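Local coordinates for protein transcriptional regulator, TetR family (Vibrio parahaemolyticus, PDB 3HE0) that probably binds operator DNA through an N-terminal helix-turn-helix domain and regulates transcription, as in other TetR-family regulators, at residues A73-V78 and T90-I95; L84-Y88 and R136-G141. One frame throughout, in Å; residues are numbered along the deposited sequence.

Interaction 1. Residues A73-V78 and T90-I95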
ATOM      1  N   ALA A  73      14.147  -4.241  10.452  1.00 33.74           N
ATOM      2  CA  ALA A  73      14.744  -3.922   9.167  1.00 33.29           C
ATOM      3  C   ALA A  73      14.745  -2.351   8.969  1.00 33.38           C
ATOM      4  O   ALA A  73      15.776  -1.722   8.691  1.00 32.38           O
ATOM      5  CB  ALA A  73      14.000  -4.624   8.073  1.00 33.30           C
ATOM      6  N   VAL A  74      13.592  -1.736   9.190  1.00 32.63           N
ATOM      7  CA  VAL A  74      13.446  -0.303   9.044  1.00 32.80           C
ATOM      8  C   VAL A  74      14.462   0.455   9.896  1.00 32.90           C
ATOM      9  O   VAL A  74      14.997   1.468   9.482  1.00 32.45           O
ATOM     10  CB  VAL A  74      12.053   0.150   9.442  1.00 32.42           C
ATOM     11  CG1 VAL A  74      11.996   1.696   9.510  1.00 32.98           C
ATOM     12  CG2 VAL A  74      11.034  -0.403   8.454  1.00 32.42           C
ATOM     13  N   GLN A  75      14.735  -0.047  11.085  1.00 33.41           N
ATOM     14  CA  GLN A  75      15.589   0.676  12.015  1.00 33.76           C
ATOM     15  C   GLN A  75      17.051   0.239  12.010  1.00 33.58           C
ATOM     16  O   GLN A  75      17.835   0.729  12.820  1.00 34.43           O
ATOM     17  CB  GLN A  75      14.946   0.630  13.398  1.00 34.32           C
ATOM     18  CG  GLN A  75      13.594   1.406  13.374  1.00 35.46           C
ATOM     19  CD  GLN A  75      12.684   1.094  14.559  1.00 37.68           C
ATOM     20  OE1 GLN A  75      12.255   1.993  15.295  1.00 38.21           O
ATOM     21  NE2 GLN A  75      12.398  -0.180  14.751  1.00 38.89           N
ATOM     22  N   ALA A  76      17.434  -0.622  11.062  1.00 32.97           N
ATOM     23  CA  ALA A  76      18.770  -1.201  11.051  1.00 33.38           C
ATOM     24  C   ALA A  76      19.802  -0.121  10.754  1.00 33.40           C
ATOM     25  O   ALA A  76      19.623   0.684   9.845  1.00 33.57           O
ATOM     26  CB  ALA A  76      18.863  -2.350  10.023  1.00 33.04           C
ATOM     27  N   GLY A  77      20.855  -0.086  11.554  1.00 33.32           N
ATOM     28  CA  GLY A  77      21.911   0.884  11.391  1.00 33.40           C
ATOM     29  C   GLY A  77      21.609   2.267  11.920  1.00 33.97           C
ATOM     30  O   GLY A  77      22.430   3.165  11.791  1.00 34.13           O
ATOM     31  N   VAL A  78      20.432   2.481  12.495  1.00 34.94           N
ATOM     32  CA  VAL A  78      20.145   3.798  13.046  1.00 35.57           C
ATOM     33  C   VAL A  78      20.741   3.890  14.437  1.00 36.63           C
ATOM     34  O   VAL A  78      20.574   2.982  15.234  1.00 36.27           O
ATOM     35  CB  VAL A  78      18.645   4.059  13.143  1.00 35.24           C
ATOM     36  CG1 VAL A  78      18.384   5.411  13.768  1.00 34.48           C
ATOM     37  CG2 VAL A  78      18.023   3.963  11.776  1.00 35.43           C
ATOM     38  N   THR A  90      18.643   6.981   6.484  1.00 24.20           N
ATOM     39  CA  THR A  90      18.946   5.582   6.688  1.00 23.83           C
ATOM     40  C   THR A  90      17.667   4.740   6.629  1.00 24.65           C
ATOM     41  O   THR A  90      17.580   3.767   5.885  1.00 24.59           O
ATOM     42  CB  THR A  90      19.687   5.339   8.044  1.00 23.78           C
ATOM     43  OG1 THR A  90      20.859   6.153   8.098  1.00 23.96           O
ATOM     44  CG2 THR A  90      20.106   3.891   8.206  1.00 20.85           C
HETATM   45  N   MSE A  91      16.679   5.126   7.424  1.00 25.58           N
HETATM   46  CA  MSE A  91      15.429   4.393   7.503  1.00 26.45           C
HETATM   47  C   MSE A  91      14.713   4.425   6.158  1.00 25.66           C
HETATM   48  O   MSE A  91      14.147   3.422   5.738  1.00 25.57           O
HETATM   49  CB  MSE A  91      14.525   4.984   8.587  1.00 26.86           C
HETATM   50  CG  MSE A  91      15.040   4.714   9.982  1.00 30.92           C
HETATM   51 SE   MSE A  91      13.961   5.619  11.323  1.00 41.00          SE
HETATM   52  CE  MSE A  91      14.867   4.941  12.914  1.00 39.47           C
ATOM     53  N   TRP A  92      14.754   5.570   5.485  1.00 25.06           N
ATOM     54  CA  TRP A  92      14.083   5.714   4.185  1.00 24.54           C
ATOM     55  C   TRP A  92      14.668   4.676   3.235  1.00 24.82           C
ATOM     56  O   TRP A  92      13.943   3.988   2.541  1.00 24.39           O
ATOM     57  CB  TRP A  92      14.287   7.134   3.644  1.00 24.03           C
ATOM     58  CG  TRP A  92      13.374   7.536   2.555  1.00 22.93           C
ATOM     59  CD1 TRP A  92      12.308   8.401   2.640  1.00 23.27           C
ATOM     60  CD2 TRP A  92      13.438   7.119   1.190  1.00 21.24           C
ATOM     61  NE1 TRP A  92      11.711   8.536   1.409  1.00 21.39           N
ATOM     62  CE2 TRP A  92      12.395   7.760   0.506  1.00 20.40           C
ATOM     63  CE3 TRP A  92      14.293   6.278   0.476  1.00 21.29           C
ATOM     64  CZ2 TRP A  92      12.169   7.557  -0.839  1.00 20.95           C
ATOM     65  CZ3 TRP A  92      14.065   6.095  -0.863  1.00 22.15           C
ATOM     66  CH2 TRP A  92      13.012   6.730  -1.505  1.00 19.48           C
ATOM     67  N   LEU A  93      15.991   4.556   3.227  1.00 25.40           N
ATOM     68  CA  LEU A  93      16.689   3.610   2.339  1.00 26.07           C
ATOM     69  C   LEU A  93      16.507   2.162   2.780  1.00 26.20           C
ATOM     70  O   LEU A  93      16.413   1.258   1.951  1.00 26.76           O
ATOM     71  CB  LEU A  93      18.182   3.939   2.245  1.00 25.80           C
ATOM     72  CG  LEU A  93      18.516   5.126   1.338  1.00 26.81           C
ATOM     73  CD1 LEU A  93      20.014   5.457   1.409  1.00 25.63           C
ATOM     74  CD2 LEU A  93      18.107   4.856  -0.113  1.00 25.86           C
ATOM     75  N   ASN A  94      16.447   1.922   4.081  1.00 26.56           N
ATOM     76  CA  ASN A  94      16.061   0.583   4.545  1.00 26.79           C
ATOM     77  C   ASN A  94      14.664   0.226   4.012  1.00 26.89           C
ATOM     78  O   ASN A  94      14.395  -0.920   3.628  1.00 27.80           O
ATOM     79  CB  ASN A  94      16.065   0.487   6.086  1.00 26.71           C
ATOM     80  CG  ASN A  94      17.469   0.549   6.689  1.00 26.71           C
ATOM     81  OD1 ASN A  94      18.438   0.244   6.027  1.00 23.43           O
ATOM     82  ND2 ASN A  94      17.568   0.949   7.967  1.00 26.67           N
ATOM     83  N   ILE A  95      13.753   1.191   4.013  1.00 26.77           N
ATOM     84  CA  ILE A  95      12.404   0.893   3.535  1.00 26.69           C
ATOM     85  C   ILE A  95      12.489   0.545   2.054  1.00 26.44           C
ATOM     86  O   ILE A  95      11.871  -0.402   1.618  1.00 26.14           O
ATOM     87  CB  ILE A  95      11.383   2.042   3.789  1.00 26.55           C
ATOM     88  CG1 ILE A  95      11.071   2.167   5.276  1.00 26.90           C
ATOM     89  CG2 ILE A  95      10.048   1.798   3.004  1.00 26.44           C
ATOM     90  CD1 ILE A  95      10.425   3.536   5.655  1.00 26.65           C
TER

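Interaction 2. Residues L84-Y88 and R136-G141. Unlike the reference sequence in segment 84-88: Arg87 (reference Cys).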
ATOM      1  N   LEU A  84      19.491  14.266  12.619  1.00 27.97           N
ATOM      2  CA  LEU A  84      18.112  13.909  12.287  1.00 26.77           C
ATOM      3  C   LEU A  84      18.029  13.408  10.863  1.00 25.95           C
ATOM      4  O   LEU A  84      17.555  12.308  10.618  1.00 24.50           O
ATOM      5  CB  LEU A  84      17.170  15.116  12.430  1.00 26.95           C
ATOM      6  CG  LEU A  84      16.508  15.399  13.779  1.00 26.35           C
ATOM      7  CD1 LEU A  84      15.464  16.431  13.539  1.00 24.79           C
ATOM      8  CD2 LEU A  84      15.900  14.176  14.411  1.00 26.06           C
ATOM      9  N   LYS A  85      18.524  14.224   9.933  1.00 25.66           N
ATOM     10  CA  LYS A  85      18.358  13.936   8.508  1.00 26.40           C
ATOM     11  C   LYS A  85      19.029  12.639   8.075  1.00 26.60           C
ATOM     12  O   LYS A  85      18.572  11.987   7.142  1.00 26.81           O
ATOM     13  CB  LYS A  85      18.825  15.094   7.638  1.00 26.08           C
ATOM     14  CG  LYS A  85      18.368  15.004   6.174  1.00 26.84           C
ATOM     15  CD  LYS A  85      18.471  16.374   5.501  1.00 28.28           C
ATOM     16  CE  LYS A  85      18.230  16.354   4.014  1.00 25.78           C
ATOM     17  NZ  LYS A  85      18.170  17.755   3.534  1.00 27.65           N
ATOM     18  N   GLU A  86      20.077  12.244   8.777  1.00 27.09           N
ATOM     19  CA  GLU A  86      20.801  11.044   8.438  1.00 27.48           C
ATOM     20  C   GLU A  86      20.067   9.847   8.962  1.00 26.69           C
ATOM     21  O   GLU A  86      20.029   8.802   8.307  1.00 26.05           O
ATOM     22  CB  GLU A  86      22.231  11.093   9.017  1.00 28.33           C
ATOM     23  CG  GLU A  86      23.055   9.840   8.732  1.00 33.02           C
ATOM     24  CD  GLU A  86      22.944   9.373   7.252  1.00 40.15           C
ATOM     25  OE1 GLU A  86      22.975  10.218   6.309  1.00 42.47           O
ATOM     26  OE2 GLU A  86      22.798   8.143   7.040  1.00 46.01           O
ATOM     27  N   ARG A  87      19.518   9.965  10.166  1.00 26.00           N
ATOM     28  CA  ARG A  87      18.623   8.911  10.646  1.00 25.96           C
ATOM     29  C   ARG A  87      17.446   8.750   9.666  1.00 24.93           C
ATOM     30  O   ARG A  87      17.068   7.641   9.329  1.00 24.99           O
ATOM     31  CB  ARG A  87      18.100   9.216  12.049  1.00 26.04           C
ATOM     32  CG  ARG A  87      19.153   9.115  13.128  1.00 27.39           C
ATOM     33  CD  ARG A  87      18.537   9.285  14.487  1.00 28.45           C
ATOM     34  NE  ARG A  87      18.697  10.648  14.949  1.00 29.67           N
ATOM     35  CZ  ARG A  87      17.915  11.250  15.845  1.00 30.14           C
ATOM     36  NH1 ARG A  87      18.175  12.499  16.192  1.00 31.76           N
ATOM     37  NH2 ARG A  87      16.875  10.637  16.389  1.00 29.74           N
ATOM     38  N   TYR A  88      16.892   9.863   9.216  1.00 24.37           N
ATOM     39  CA  TYR A  88      15.783   9.821   8.264  1.00 24.72           C
ATOM     40  C   TYR A  88      16.204   9.081   6.989  1.00 24.58           C
ATOM     41  O   TYR A  88      15.527   8.149   6.551  1.00 23.33           O
ATOM     42  CB  TYR A  88      15.276  11.229   7.954  1.00 24.54           C
ATOM     43  CG  TYR A  88      14.171  11.240   6.926  1.00 25.00           C
ATOM     44  CD1 TYR A  88      12.859  11.012   7.290  1.00 24.61           C
ATOM     45  CD2 TYR A  88      14.442  11.438   5.586  1.00 25.01           C
ATOM     46  CE1 TYR A  88      11.836  10.997   6.328  1.00 25.31           C
ATOM     47  CE2 TYR A  88      13.416  11.441   4.621  1.00 24.92           C
ATOM     48  CZ  TYR A  88      12.130  11.215   5.006  1.00 24.08           C
ATOM     49  OH  TYR A  88      11.126  11.205   4.071  1.00 25.18           O
ATOM     50  N   ARG A 136      11.116   8.433  17.925  1.00 27.90           N
ATOM     51  CA  ARG A 136      12.127   9.287  18.544  1.00 28.03           C
ATOM     52  C   ARG A 136      12.629  10.321  17.543  1.00 26.94           C
ATOM     53  O   ARG A 136      12.760  11.509  17.890  1.00 26.44           O
ATOM     54  CB  ARG A 136      13.284   8.476  19.114  1.00 28.74           C
ATOM     55  CG  ARG A 136      14.010   9.203  20.228  1.00 32.16           C
ATOM     56  CD  ARG A 136      15.204   8.388  20.686  1.00 38.45           C
ATOM     57  NE  ARG A 136      15.676   8.717  22.037  1.00 43.92           N
ATOM     58  CZ  ARG A 136      15.070   8.369  23.182  1.00 48.01           C
ATOM     59  NH1 ARG A 136      15.615   8.715  24.358  1.00 48.93           N
ATOM     60  NH2 ARG A 136      13.918   7.687  23.170  1.00 49.44           N
ATOM     61  N   LEU A 137      12.848   9.886  16.296  1.00 25.70           N
ATOM     62  CA  LEU A 137      13.134  10.805  15.193  1.00 24.54           C
ATOM     63  C   LEU A 137      12.083  11.931  15.108  1.00 23.88           C
ATOM     64  O   LEU A 137      12.410  13.121  15.140  1.00 22.75           O
ATOM     65  CB  LEU A 137      13.201  10.050  13.856  1.00 24.17           C
ATOM     66  CG  LEU A 137      13.286  10.930  12.603  1.00 25.02           C
ATOM     67  CD1 LEU A 137      14.638  11.637  12.461  1.00 27.23           C
ATOM     68  CD2 LEU A 137      13.028  10.147  11.365  1.00 28.37           C
ATOM     69  N   PHE A 138      10.823  11.558  14.975  1.00 24.05           N
ATOM     70  CA  PHE A 138       9.772  12.568  14.746  1.00 23.96           C
ATOM     71  C   PHE A 138       9.601  13.457  16.011  1.00 24.38           C
ATOM     72  O   PHE A 138       9.466  14.689  15.908  1.00 24.58           O
ATOM     73  CB  PHE A 138       8.449  11.903  14.368  1.00 23.54           C
ATOM     74  CG  PHE A 138       8.417  11.294  12.978  1.00 25.01           C
ATOM     75  CD1 PHE A 138       8.930  11.970  11.865  1.00 25.25           C
ATOM     76  CD2 PHE A 138       7.849  10.045  12.771  1.00 26.23           C
ATOM     77  CE1 PHE A 138       8.898  11.391  10.599  1.00 26.99           C
ATOM     78  CE2 PHE A 138       7.794   9.474  11.480  1.00 27.04           C
ATOM     79  CZ  PHE A 138       8.316  10.144  10.411  1.00 26.74           C
ATOM     80  N   ASN A 139       9.651  12.850  17.199  1.00 24.27           N
ATOM     81  CA  ASN A 139       9.546  13.628  18.442  1.00 24.83           C
ATOM     82  C   ASN A 139      10.685  14.595  18.574  1.00 25.14           C
ATOM     83  O   ASN A 139      10.472  15.767  18.889  1.00 26.07           O
ATOM     84  CB  ASN A 139       9.483  12.742  19.687  1.00 24.71           C
ATOM     85  CG  ASN A 139       8.197  11.952  19.768  1.00 24.97           C
ATOM     86  OD1 ASN A 139       7.164  12.347  19.211  1.00 25.08           O
ATOM     87  ND2 ASN A 139       8.249  10.838  20.465  1.00 26.62           N
ATOM     88  N   GLN A 140      11.890  14.128  18.290  1.00 25.13           N
ATOM     89  CA  GLN A 140      13.052  14.971  18.422  1.00 26.07           C
ATOM     90  C   GLN A 140      13.014  16.112  17.422  1.00 25.87           C
ATOM     91  O   GLN A 140      13.254  17.282  17.769  1.00 26.22           O
ATOM     92  CB  GLN A 140      14.312  14.145  18.245  1.00 26.56           C
ATOM     93  CG  GLN A 140      15.537  14.920  18.560  1.00 29.25           C
ATOM     94  CD  GLN A 140      16.779  14.069  18.586  1.00 32.48           C
ATOM     95  OE1 GLN A 140      16.709  12.835  18.685  1.00 35.01           O
ATOM     96  NE2 GLN A 140      17.937  14.724  18.485  1.00 32.44           N
ATOM     97  N   GLY A 141      12.668  15.775  16.190  1.00 25.95           N
ATOM     98  CA  GLY A 141      12.489  16.769  15.162  1.00 25.99           C
ATOM     99  C   GLY A 141      11.493  17.837  15.523  1.00 26.55           C
ATOM    100  O   GLY A 141      11.734  19.005  15.241  1.00 27.36           O
TER

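Interaction 1. Residues A73-V78 and T90-I95
Asn94 reaches from helix 84-97 to the C-terminal end of helix 55-74 and holds the turn that follows it. Asn94 CB rests on Ala73 O at 3.4 Å, and Asn94 CG lies 3.5 Å from Ala73 O. CG is anti to its own carbonyl carbon (chi1 -69°), which carries the amide across. ND2, at the tip, is also near Ala73 O, but at too poor an angle for a hydrogen bond. It makes two others. The one from Asn94 ND2 to Val74 O is 3.0 Å long and nearly straight, 173° at the hydrogen. There the donor stands above the carbonyl plane rather than on a lone pair. The bond from Asn94 ND2 to Ala76 O is shorter, 2.8 Å, and more bent. It lies in the carbonyl plane and uses a lone pair. Both acceptors lie close to the plane of the Asn94 amide, so the two bonds together fix its rotation.

Gln75 to Val78 form a type II beta turn, with Gly77 at positive phi. The turn brings Val78 across Met91, a selenomethionine here, at about a right angle. Met91 CG comes within 3.3 Å of Val74 O. Met91 CE meets both methyls of Val78 and sits tightly, 3.5 Å from Val78 CG2. Thr90 CG2 touches the same Val78 methyl, while Thr90 OG1 bonds back to Glu86 O. Val74 CG2 packs on Ile95 CG1 at 4.1 Å.

Apolar contacts of Met91, Val78, Val74 and Ile95 thus accompany two amide N-H bonds. One carbonyl ends the helix and one is in the turn, so side-chain bonds fix the turn to helix 84-97.

Interaction 2. Residues L84-Y88 and R136-G141
Leu84 and Leu137 meet through their methyls, with Leu84 CD2 only 3.4 Å from Leu137 CD1. The other Leu84 methyl, CD1, lies equally close to Gly141 CA. The absence of a side chain at Gly141 lets it come in this near. Leu137 CG is anti to the backbone N (chi1 171°), and Leu137 CD2 reaches the edge of the Tyr88 ring, 4.2 Å from Tyr88 CD1.

Beside this apolar patch Arg87 crosses Gln140 at about a right angle. Gln140 OE1 lies at the guanidinium edge and takes two weak hydrogen bonds, from Arg87 NH1 at 2.9 Å and from Arg87 NH2 at 3.2 Å. The guanidinium and amide planes are 43° apart.

Second-shell bonds position both groups. Arg87 NE binds Met82 O, and Gln140 NE2 binds Glu144 OE2. Tyr88 OH is held by Ser189 OG. Arg87 differs from the reference sequence, which has cysteine here.

The two helices run nearly antiparallel, at 154°, and the axes of the two short segments approach to 10.4 Å. Helix 179-193 packs on Tyr88. On another side of helix 132-143, Phe138 packs against helix 152-158 within this all-helical domain.

Overall arrangement
From the N terminus, the chain passes the predicted helix-turn-helix and runs up helix 55-74. Interaction 1 closes the first loop, a short one, where helix 84-97 comes back against the end of that helix and its turn. Segment 84-88 lies inside this loop and opens interaction 2, which closes much later at helix 132-143. The two contacts therefore cross along the chain. Their centres are about 12 Å apart, and they touch where Val78 CG1 packs on Arg87 CG at 3.8 Å. Helix 84-97 is common to both. It links the helix that leads from the predicted DNA-binding region to the helices of the C-terminal domain.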